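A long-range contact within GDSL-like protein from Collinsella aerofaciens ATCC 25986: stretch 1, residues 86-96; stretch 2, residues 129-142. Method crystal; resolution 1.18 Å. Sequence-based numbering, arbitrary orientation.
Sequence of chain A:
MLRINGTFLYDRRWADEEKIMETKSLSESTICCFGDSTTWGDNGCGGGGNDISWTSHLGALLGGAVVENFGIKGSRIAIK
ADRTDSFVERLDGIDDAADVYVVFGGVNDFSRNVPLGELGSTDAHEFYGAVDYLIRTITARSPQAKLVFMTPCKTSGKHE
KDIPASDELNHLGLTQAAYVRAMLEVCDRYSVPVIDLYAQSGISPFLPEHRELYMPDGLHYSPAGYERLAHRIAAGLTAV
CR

Stretch 1, residues 86-96: SFVERLDGIDD
Stretch 2, residues 129-142: GAVDYLIRTITARS

The guanidinium of Arg141, last residue of a helix that begins before Gly129, is enclosed by backbone oxygens and by the side-chain CB of Asp96. Leu91 O lies over one face, 3.3 Å from Arg141 CZ, and Asp96 CB over the opposite face, 3.6 Å from that atom. In the plane, Arg141 NH2 donates to Ile94 O (2.8 Å, 162°), while Arg141 NH1 makes weak bonds to Ile94 O (3.3 Å) and Asp95 O (3.4 Å). Arginine suits this place because its planar head offers several N-H groups to the carbonyls of these loop residues; its rotamer is p, t, m, with chi4 at -89°. Water 1 accepts from Arg141 NE (3.0 Å) and donates to Asp92 OD1 (2.5 Å).

Ser142, leaving helical geometry at phi/psi -139/64, has chi1 m; its hydroxyl OG suits donation to the backbone Asp96 O (2.8 Å).

The stretches run in the same direction: Val88 CA lies 6.3 Å from Leu134 CA, and Asp96 CA 5.6 Å from Ser142 CA. Residues 87-90 are helical, N-capped by Ser86 (Glu89 N to Ser86 OG 3.0 Å); Ile94 to Asp96 are loop. Near the first pair the contact is apolar. Branched Val88 (t) sets CG1 over the Tyr133 ring (t, chi2 -89°), 4.1 Å from its centroid, and CG2 3.8 Å from Ala130 CB. Leu91 (t, p), CB toward the helix, suits apolar partners: CD2 3.6 Å from Thr137 CG2, CD1 3.6 Å from Ile138 CG1.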

ATOM      1  N   SER A  86      -0.161  -1.729  13.201  1.00 16.71           N
ATOM      2  CA  SER A  86      -0.827  -2.209  11.989  1.00 15.81           C
ATOM      3  C   SER A  86      -1.735  -1.126  11.401  1.00 15.07           C
ATOM      4  O   SER A  86      -2.098  -0.137  12.071  1.00 15.62           O
ATOM      5  CB  SER A  86      -1.696  -3.422  12.283  1.00 16.70           C
ATOM      6  OG  SER A  86      -2.792  -3.109  13.135  1.00 16.68           O
ATOM      7  N   PHE A  87      -2.113  -1.312  10.124  1.00 14.49           N
ATOM      8  CA  PHE A  87      -3.076  -0.374   9.551  1.00 14.24           C
ATOM      9  C   PHE A  87      -4.352  -0.375  10.390  1.00 14.20           C
ATOM     10  O   PHE A  87      -4.959   0.669  10.623  1.00 14.57           O
ATOM     11  CB  PHE A  87      -3.430  -0.713   8.097  1.00 13.60           C
ATOM     12  CG  PHE A  87      -2.350  -0.483   7.054  1.00 13.40           C
ATOM     13  CD1 PHE A  87      -1.020  -0.938   7.198  1.00 14.35           C
ATOM     14  CD2 PHE A  87      -2.695   0.149   5.855  1.00 14.18           C
ATOM     15  CE1 PHE A  87      -0.084  -0.776   6.146  1.00 14.10           C
ATOM     16  CE2 PHE A  87      -1.760   0.304   4.822  1.00 14.66           C
ATOM     17  CZ  PHE A  87      -0.484  -0.163   4.960  1.00 13.88           C
ATOM     18  N   VAL A  88      -4.804  -1.560  10.814  1.00 14.29           N
ATOM     19  CA  VAL A  88      -6.011  -1.643  11.635  1.00 14.99           C
ATOM     20  C   VAL A  88      -5.852  -0.781  12.887  1.00 15.75           C
ATOM     21  O   VAL A  88      -6.764  -0.037  13.255  1.00 16.63           O
ATOM     22  CB  VAL A  88      -6.306  -3.113  11.990  1.00 15.58           C
ATOM     23  CG1 VAL A  88      -7.354  -3.221  13.111  1.00 16.68           C
ATOM     24  CG2 VAL A  88      -6.749  -3.887  10.738  1.00 16.26           C
ATOM     25  N   GLU A  89      -4.696  -0.893  13.570  1.00 15.80           N
ATOM     26  CA  GLU A  89      -4.477  -0.153  14.806  1.00 16.73           C
ATOM     27  C   GLU A  89      -4.305   1.344  14.568  1.00 16.32           C
ATOM     28  O   GLU A  89      -4.665   2.158  15.436  1.00 17.06           O
ATOM     29  CB  GLU A  89      -3.287  -0.735  15.553  1.00 18.27           C
ATOM     30  CG  GLU A  89      -3.576  -2.072  16.218  1.00 19.71           C
ATOM     31  CD  GLU A  89      -2.331  -2.909  16.479  1.00 20.64           C
ATOM     32  OE1 GLU A  89      -1.556  -3.175  15.529  1.00 20.18           O
ATOM     33  OE2 GLU A  89      -2.143  -3.360  17.649  1.00 22.84           O
ATOM     34  N   ARG A  90      -3.717   1.729  13.419  1.00 15.75           N
ATOM     35  CA  ARG A  90      -3.427   3.134  13.135  1.00 15.69           C
ATOM     36  C   ARG A  90      -4.632   3.898  12.601  1.00 15.41           C
ATOM     37  O   ARG A  90      -4.604   5.138  12.595  1.00 15.91           O
ATOM     38  CB  ARG A  90      -2.288   3.259  12.107  1.00 16.12           C
ATOM     39  CG  ARG A  90      -0.914   2.872  12.685  1.00 17.59           C
ATOM     40  CD  ARG A  90       0.182   3.397  11.757  1.00 20.59           C
ATOM     41  NE  ARG A  90       0.182   2.569  10.565  1.00 20.06           N
ATOM     42  CZ  ARG A  90       0.217   2.960   9.273  1.00 17.68           C
ATOM     43  NH1 ARG A  90       0.216   4.238   8.876  1.00 18.21           N
ATOM     44  NH2 ARG A  90       0.263   2.009   8.367  1.00 16.50           N
ATOM     45  N   LEU A  91      -5.662   3.206  12.086  1.00 15.18           N
ATOM     46  CA  LEU A  91      -6.676   3.903  11.288  1.00 14.86           C
ATOM     47  C   LEU A  91      -7.347   5.047  12.066  1.00 14.80           C
ATOM     48  O   LEU A  91      -7.574   6.140  11.524  1.00 15.51           O
ATOM     49  CB  LEU A  91      -7.706   2.897  10.774  1.00 15.55           C
ATOM     50  CG  LEU A  91      -8.913   3.490  10.054  1.00 15.61           C
ATOM     51  CD1 LEU A  91      -8.505   4.284   8.834  1.00 15.86           C
ATOM     52  CD2 LEU A  91      -9.851   2.352   9.673  1.00 16.71           C
ATOM     53  N   ASP A  92      -7.724   4.804  13.327  1.00 15.62           N
ATOM     54  CA  ASP A  92      -8.511   5.815  14.015  1.00 16.65           C
ATOM     55  C   ASP A  92      -7.737   7.106  14.217  1.00 16.75           C
ATOM     56  O   ASP A  92      -8.358   8.168  14.422  1.00 17.95           O
ATOM     57  CB  ASP A  92      -8.978   5.321  15.391  1.00 19.55           C
ATOM     58  CG  ASP A  92     -10.144   6.139  15.963  1.00 23.67           C
ATOM     59  OD1 ASP A  92     -11.223   6.171  15.321  1.00 25.39           O
ATOM     60  OD2 ASP A  92      -9.999   6.718  17.061  1.00 25.93           O
ATOM     61  N   GLY A  93      -6.399   7.047  14.162  1.00 16.41           N
ATOM     62  CA  GLY A  93      -5.545   8.204  14.350  1.00 15.81           C
ATOM     63  C   GLY A  93      -5.169   8.968  13.100  1.00 15.38           C
ATOM     64  O   GLY A  93      -4.413   9.948  13.204  1.00 16.25           O
ATOM     65  N   ILE A  94      -5.629   8.553  11.906  1.00 15.13           N
ATOM     66  CA  ILE A  94      -5.329   9.296  10.674  1.00 14.91           C
ATOM     67  C   ILE A  94      -6.486  10.240  10.372  1.00 15.16           C
ATOM     68  O   ILE A  94      -7.579  10.147  10.928  1.00 16.44           O
ATOM     69  CB  ILE A  94      -4.993   8.382   9.477  1.00 15.28           C
ATOM     70  CG1 ILE A  94      -6.254   7.768   8.842  1.00 15.73           C
ATOM     71  CG2 ILE A  94      -3.972   7.298   9.880  1.00 15.62           C
ATOM     72  CD1 ILE A  94      -5.958   6.884   7.613  1.00 16.39           C
ATOM     73  N   ASP A  95      -6.236  11.208   9.494  1.00 15.59           N
ATOM     74  CA  ASP A  95      -7.252  12.192   9.128  1.00 15.76           C
ATOM     75  C   ASP A  95      -8.528  11.495   8.656  1.00 15.58           C
ATOM     76  O   ASP A  95      -8.472  10.597   7.798  1.00 17.68           O
ATOM     77  CB  ASP A  95      -6.682  13.046   7.987  1.00 17.34           C
ATOM     78  CG  ASP A  95      -7.627  14.122   7.514  1.00 18.89           C
ATOM     79  OD1 ASP A  95      -8.570  14.515   8.252  1.00 17.97           O
ATOM     80  OD2 ASP A  95      -7.403  14.612   6.371  1.00 21.32           O
ATOM     81  N   ASP A  96      -9.678  11.874   9.235  1.00 15.89           N
ATOM     82  CA  ASP A  96     -10.963  11.320   8.802  1.00 16.49           C
ATOM     83  C   ASP A  96     -11.722  12.212   7.827  1.00 16.42           C
ATOM     84  O   ASP A  96     -12.818  11.837   7.382  1.00 17.20           O
ATOM     85  CB  ASP A  96     -11.856  10.955  10.001  1.00 17.94           C
ATOM     86  CG  ASP A  96     -12.376  12.175  10.766  1.00 19.21           C
ATOM     87  OD1 ASP A  96     -12.273  13.319  10.265  1.00 20.42           O
ATOM     88  OD2 ASP A  96     -12.926  11.962  11.871  1.00 20.37           O
ATOM     89  N   GLY A 129      -9.599 -10.654   7.168  1.00 13.56           N
ATOM     90  CA  GLY A 129     -10.368  -9.924   8.156  1.00 14.14           C
ATOM     91  C   GLY A 129      -9.872  -8.512   8.362  1.00 14.00           C
ATOM     92  O   GLY A 129     -10.672  -7.605   8.629  1.00 14.33           O
ATOM     93  N   ALA A 130      -8.557  -8.289   8.241  1.00 13.43           N
ATOM     94  CA  ALA A 130      -8.022  -6.948   8.386  1.00 13.21           C
ATOM     95  C   ALA A 130      -8.428  -6.049   7.222  1.00 12.96           C
ATOM     96  O   ALA A 130      -8.754  -4.863   7.427  1.00 13.69           O
ATOM     97  CB  ALA A 130      -6.504  -7.017   8.525  1.00 14.18           C
ATOM     98  N   VAL A 131      -8.355  -6.562   5.986  1.00 13.13           N
ATOM     99  CA  VAL A 131      -8.790  -5.762   4.845  1.00 13.06           C
ATOM    100  C   VAL A 131     -10.271  -5.423   4.995  1.00 13.08           C
ATOM    101  O   VAL A 131     -10.706  -4.291   4.746  1.00 13.56           O
ATOM    102  CB  VAL A 131      -8.474  -6.451   3.504  1.00 13.68           C
ATOM    103  CG1 VAL A 131      -9.008  -5.614   2.317  1.00 14.42           C
ATOM    104  CG2 VAL A 131      -6.964  -6.660   3.345  1.00 14.48           C
ATOM    105  N   ASP A 132     -11.079  -6.413   5.405  1.00 13.27           N
ATOM    106  CA  ASP A 132     -12.500  -6.186   5.647  1.00 13.80           C
ATOM    107  C   ASP A 132     -12.705  -5.090   6.689  1.00 13.53           C
ATOM    108  O   ASP A 132     -13.527  -4.181   6.503  1.00 14.23           O
ATOM    109  CB  ASP A 132     -13.121  -7.526   6.060  1.00 14.24           C
ATOM    110  CG  ASP A 132     -14.617  -7.452   6.258  1.00 15.42           C
ATOM    111  OD1 ASP A 132     -15.338  -7.591   5.247  1.00 16.59           O
ATOM    112  OD2 ASP A 132     -15.051  -7.261   7.415  1.00 17.20           O
ATOM    113  N   TYR A 133     -11.972  -5.169   7.802  1.00 14.22           N
ATOM    114  CA  TYR A 133     -12.069  -4.123   8.829  1.00 14.66           C
ATOM    115  C   TYR A 133     -11.760  -2.752   8.256  1.00 13.75           C
ATOM    116  O   TYR A 133     -12.455  -1.774   8.563  1.00 14.24           O
ATOM    117  CB  TYR A 133     -11.121  -4.429   9.995  1.00 15.75           C
ATOM    118  CG  TYR A 133     -11.182  -3.385  11.073  1.00 16.29           C
ATOM    119  CD1 TYR A 133     -10.340  -2.261  11.028  1.00 16.47           C
ATOM    120  CD2 TYR A 133     -12.072  -3.528  12.156  1.00 18.57           C
ATOM    121  CE1 TYR A 133     -10.399  -1.300  12.004  1.00 17.96           C
ATOM    122  CE2 TYR A 133     -12.135  -2.567  13.144  1.00 19.73           C
ATOM    123  CZ  TYR A 133     -11.302  -1.454  13.059  1.00 19.49           C
ATOM    124  OH  TYR A 133     -11.375  -0.481  14.060  1.00 21.35           O
ATOM    125  N   LEU A 134     -10.671  -2.631   7.490  1.00 13.96           N
ATOM    126  CA  LEU A 134     -10.308  -1.311   6.975  1.00 14.07           C
ATOM    127  C   LEU A 134     -11.413  -0.737   6.114  1.00 13.58           C
ATOM    128  O   LEU A 134     -11.743   0.448   6.223  1.00 14.38           O
ATOM    129  CB  LEU A 134      -9.013  -1.359   6.168  1.00 14.34           C
ATOM    130  CG  LEU A 134      -7.695  -1.616   6.922  1.00 14.95           C
ATOM    131  CD1 LEU A 134      -6.553  -1.483   5.909  1.00 16.12           C
ATOM    132  CD2 LEU A 134      -7.507  -0.641   8.069  1.00 14.97           C
ATOM    133  N   ILE A 135     -12.001  -1.544   5.217  1.00 13.19           N
ATOM    134  CA  ILE A 135     -13.006  -0.982   4.327  1.00 13.35           C
ATOM    135  C   ILE A 135     -14.238  -0.560   5.114  1.00 13.71           C
ATOM    136  O   ILE A 135     -14.770   0.547   4.916  1.00 14.70           O
ATOM    137  CB  ILE A 135     -13.359  -1.964   3.194  1.00 13.42           C
ATOM    138  CG1 ILE A 135     -12.124  -2.143   2.283  1.00 13.67           C
ATOM    139  CG2 ILE A 135     -14.590  -1.459   2.415  1.00 14.10           C
ATOM    140  CD1 ILE A 135     -12.199  -3.325   1.347  1.00 14.82           C
ATOM    141  N   ARG A 136     -14.691  -1.419   6.037  1.00 14.23           N
ATOM    142  CA  ARG A 136     -15.869  -1.062   6.841  1.00 15.20           C
ATOM    143  C   ARG A 136     -15.601   0.190   7.661  1.00 14.12           C
ATOM    144  O   ARG A 136     -16.484   1.053   7.824  1.00 15.08           O
ATOM    145  CB  ARG A 136     -16.258  -2.226   7.763  1.00 16.52           C
ATOM    146  CG  ARG A 136     -16.879  -3.419   7.027  1.00 18.35           C
ATOM    147  CD  ARG A 136     -17.366  -4.484   8.049  1.00 21.27           C
ATOM    148  NE  ARG A 136     -16.268  -5.205   8.703  1.00 24.43           N
ATOM    149  CZ  ARG A 136     -15.895  -5.086   9.984  1.00 27.54           C
ATOM    150  NH1 ARG A 136     -16.516  -4.246  10.802  1.00 29.52           N
ATOM    151  NH2 ARG A 136     -14.878  -5.819  10.447  1.00 29.19           N
ATOM    152  N   THR A 137     -14.400   0.281   8.239  1.00 14.21           N
ATOM    153  CA  THR A 137     -14.165   1.308   9.253  1.00 14.74           C
ATOM    154  C   THR A 137     -13.820   2.650   8.602  1.00 14.61           C
ATOM    155  O   THR A 137     -14.225   3.718   9.092  1.00 15.62           O
ATOM    156  CB  THR A 137     -13.098   0.823  10.242  1.00 15.65           C
ATOM    157  OG1 THR A 137     -13.525  -0.438  10.770  1.00 16.17           O
ATOM    158  CG2 THR A 137     -12.920   1.811  11.399  1.00 17.34           C
ATOM    159  N   ILE A 138     -13.076   2.631   7.487  1.00 13.97           N
ATOM    160  CA  ILE A 138     -12.886   3.861   6.721  1.00 14.06           C
ATOM    161  C   ILE A 138     -14.245   4.411   6.313  1.00 14.73           C
ATOM    162  O   ILE A 138     -14.499   5.622   6.409  1.00 15.55           O
ATOM    163  CB  ILE A 138     -11.979   3.619   5.499  1.00 14.30           C
ATOM    164  CG1 ILE A 138     -10.526   3.378   5.942  1.00 14.26           C
ATOM    165  CG2 ILE A 138     -12.082   4.784   4.494  1.00 15.21           C
ATOM    166  CD1 ILE A 138      -9.599   2.829   4.849  1.00 15.03           C
ATOM    167  N   THR A 139     -15.146   3.530   5.850  1.00 14.78           N
ATOM    168  CA  THR A 139     -16.446   4.001   5.407  1.00 15.31           C
ATOM    169  C   THR A 139     -17.245   4.572   6.574  1.00 15.55           C
ATOM    170  O   THR A 139     -17.917   5.599   6.430  1.00 16.39           O
ATOM    171  CB  THR A 139     -17.204   2.883   4.685  1.00 15.46           C
ATOM    172  OG1 THR A 139     -16.409   2.392   3.597  1.00 15.25           O
ATOM    173  CG2 THR A 139     -18.534   3.428   4.146  1.00 16.46           C
ATOM    174  N   ALA A 140     -17.145   3.946   7.752  1.00 15.97           N
ATOM    175  CA  ALA A 140     -17.889   4.444   8.906  1.00 16.44           C
ATOM    176  C   ALA A 140     -17.408   5.825   9.322  1.00 16.39           C
ATOM    177  O   ALA A 140     -18.226   6.670   9.714  1.00 17.98           O
ATOM    178  CB  ALA A 140     -17.780   3.445  10.063  1.00 17.54           C
ATOM    179  N   ARG A 141     -16.096   6.070   9.274  1.00 15.57           N
ATOM    180  CA  ARG A 141     -15.575   7.328   9.780  1.00 16.41           C
ATOM    181  C   ARG A 141     -15.515   8.400   8.701  1.00 16.58           C
ATOM    182  O   ARG A 141     -15.438   9.590   9.021  1.00 17.72           O
ATOM    183  CB  ARG A 141     -14.209   7.076  10.412  1.00 17.49           C
ATOM    184  CG  ARG A 141     -13.083   6.821   9.426  1.00 16.40           C
ATOM    185  CD  ARG A 141     -11.873   6.140  10.092  1.00 16.66           C
ATOM    186  NE  ARG A 141     -11.238   7.010  11.102  1.00 16.81           N
ATOM    187  CZ  ARG A 141     -10.263   7.884  10.859  1.00 16.37           C
ATOM    188  NH1 ARG A 141      -9.783   8.038   9.629  1.00 16.39           N
ATOM    189  NH2 ARG A 141      -9.782   8.643  11.862  1.00 17.33           N
ATOM    190  N   SER A 142     -15.563   8.009   7.426  1.00 16.24           N
ATOM    191  CA  SER A 142     -15.413   8.926   6.294  1.00 16.44           C
ATOM    192  C   SER A 142     -16.436   8.527   5.235  1.00 17.79           C
ATOM    193  O   SER A 142     -16.069   8.113   4.134  1.00 18.13           O
ATOM    194  CB  SER A 142     -13.991   8.835   5.735  1.00 15.94           C
ATOM    195  OG  SER A 142     -13.024   9.093   6.744  1.00 15.74           O
TER
HETATM  196  O   HOH W   1     -12.228   7.897  13.756  1.00 25.38           O
HETATM  197  O   HOH W   2     -15.372  10.461  11.657  1.00 24.02           O
HETATM  198  O   HOH W   3     -15.809  12.448   8.252  1.00 37.38           O